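Local coordinates for E2A dna-binding protein (Human adenovirus 5, PDB 2WB0) that binds single-stranded DNA and unwinds the template without ATP by forming multimers during the elongation phase of viral strand-displacement replication, at residues E108-C111 and S115-I118. Numbering follows the deposited sequence.
Sequences ELKC and SIMI. With ZN (zinc ion), chain B.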
loop_
_atom_site.group_PDB
_atom_site.type_symbol
_atom_site.label_atom_id
_atom_site.label_comp_id
_atom_site.label_asym_id
_atom_site.label_seq_id
_atom_site.Cartn_x
_atom_site.Cartn_y
_atom_site.Cartn_z
ATOM N N GLU A 108 9.257 -16.268 11.212
ATOM C CA GLU A 108 10.263 -15.515 10.464
ATOM C C GLU A 108 9.636 -14.426 9.584
ATOM O O GLU A 108 8.758 -14.748 8.754
ATOM C CB GLU A 108 11.102 -16.472 9.620
ATOM C CG GLU A 108 12.308 -15.800 8.901
ATOM C CD GLU A 108 13.070 -16.831 8.120
ATOM O OE1 GLU A 108 13.647 -17.698 8.807
ATOM O OE2 GLU A 108 13.041 -16.784 6.857
ATOM N N LEU A 109 10.094 -13.164 9.760
ATOM C CA LEU A 109 9.766 -12.084 8.792
ATOM C C LEU A 109 10.973 -11.679 7.909
ATOM O O LEU A 109 12.099 -11.789 8.352
ATOM C CB LEU A 109 9.220 -10.848 9.479
ATOM C CG LEU A 109 7.960 -11.161 10.280
ATOM C CD1 LEU A 109 7.782 -10.064 11.222
ATOM C CD2 LEU A 109 6.740 -11.333 9.287
ATOM N N LYS A 110 10.717 -11.296 6.664
ATOM C CA LYS A 110 11.759 -10.693 5.772
ATOM C C LYS A 110 11.345 -9.246 5.456
ATOM O O LYS A 110 10.160 -8.962 5.289
ATOM C CB LYS A 110 11.948 -11.505 4.465
ATOM C CG LYS A 110 12.477 -12.867 4.801
ATOM C CD LYS A 110 12.536 -13.802 3.654
ATOM C CE LYS A 110 12.595 -15.283 4.175
ATOM N NZ LYS A 110 11.356 -16.182 4.723
ATOM N N CYS A 111 12.305 -8.324 5.423
ATOM C CA CYS A 111 12.029 -6.942 5.071
ATOM C C CYS A 111 12.094 -6.708 3.585
ATOM O O CYS A 111 12.204 -7.650 2.811
ATOM C CB CYS A 111 12.985 -5.997 5.819
ATOM S SG CYS A 111 14.668 -6.085 5.199
ATOM N N SER A 115 15.877 -9.826 3.147
ATOM C CA SER A 115 16.615 -10.508 4.191
ATOM C C SER A 115 15.809 -10.624 5.458
ATOM O O SER A 115 14.879 -9.826 5.746
ATOM C CB SER A 115 17.935 -9.782 4.505
ATOM O OG SER A 115 17.758 -8.391 4.643
ATOM N N ILE A 116 16.106 -11.675 6.186
ATOM C CA ILE A 116 15.401 -11.899 7.358
ATOM C C ILE A 116 15.563 -10.725 8.341
ATOM O O ILE A 116 16.650 -10.106 8.394
ATOM C CB ILE A 116 15.698 -13.292 8.020
ATOM C CG1 ILE A 116 16.545 -13.214 9.194
ATOM C CG2 ILE A 116 15.852 -14.557 7.180
ATOM C CD1 ILE A 116 15.575 -13.326 10.164
ATOM N N MET A 117 14.495 -10.441 9.099
ATOM C CA MET A 117 14.489 -9.402 10.118
ATOM C C MET A 117 14.962 -9.910 11.481
ATOM O O MET A 117 14.579 -10.982 11.904
ATOM C CB MET A 117 13.089 -8.720 10.245
ATOM C CG MET A 117 12.672 -8.022 8.885
ATOM S SD MET A 117 10.951 -7.332 8.998
ATOM C CE MET A 117 11.282 -5.835 9.981
ATOM N N ILE A 118 15.789 -9.085 12.140
ATOM C CA ILE A 118 16.431 -9.461 13.384
ATOM C C ILE A 118 15.542 -9.219 14.579
ATOM O O ILE A 118 14.878 -8.193 14.655
ATOM C CB ILE A 118 17.741 -8.668 13.516
ATOM C CG1 ILE A 118 18.658 -8.919 12.302
ATOM C CG2 ILE A 118 18.449 -8.972 14.903
ATOM C CD1 ILE A 118 19.104 -10.335 12.201
HETATM ZN ZN ZN B . 15.404 -3.930 5.137
HETATM O O HOH W 1 12.280 -12.585 11.632
#
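Leu109 O accepts from Met117 N at 2.8 Å in a nearly straight bond (168° at the hydrogen), and the CA-H of Ile116 comes up to the same oxygen. Its counterpart is Ser115 O, to which Cys111 N donates at 3.0 Å and which the CA-H of Lys110 also approaches. These two bonds flank Lys110 and Ile116, a single non-hydrogen-bonded antiparallel pair. Farther from the turn the backbones separate, and a water spans them, accepting from Leu109 N; its donation to Met117 O competes with other acceptors. The pairing illustrates how a short hairpin-like loop presents a metal ligand: Cys111 SG binds zinc at 2.3 Å, and His113 in the turn, with Cys166 and Cys182, completes the site. Beyond the bridge the chain runs into strand 118-124, the edge of a three-stranded antiparallel sheet. On one face Met117 CG, anti to its carbonyl carbon (chi1 -61°), lies 3.7 Å from Cys111 CB; Met117 SD continues to Leu109 CB at 3.9 Å, and Phe186 and Arg164 touch both Leu109 and Met117. Across the backbone, Glu108 extends toward Ile116, whose exposed side chain is distorted, making its contact with Glu108 OE2 approximate. Lys110 NZ reaches Glu108 OE2 at 2.8 Å from the anti side, somewhat out of the carboxylate plane, in a salt bridge within 108-111; the same ammonium bonds to Arg101 O.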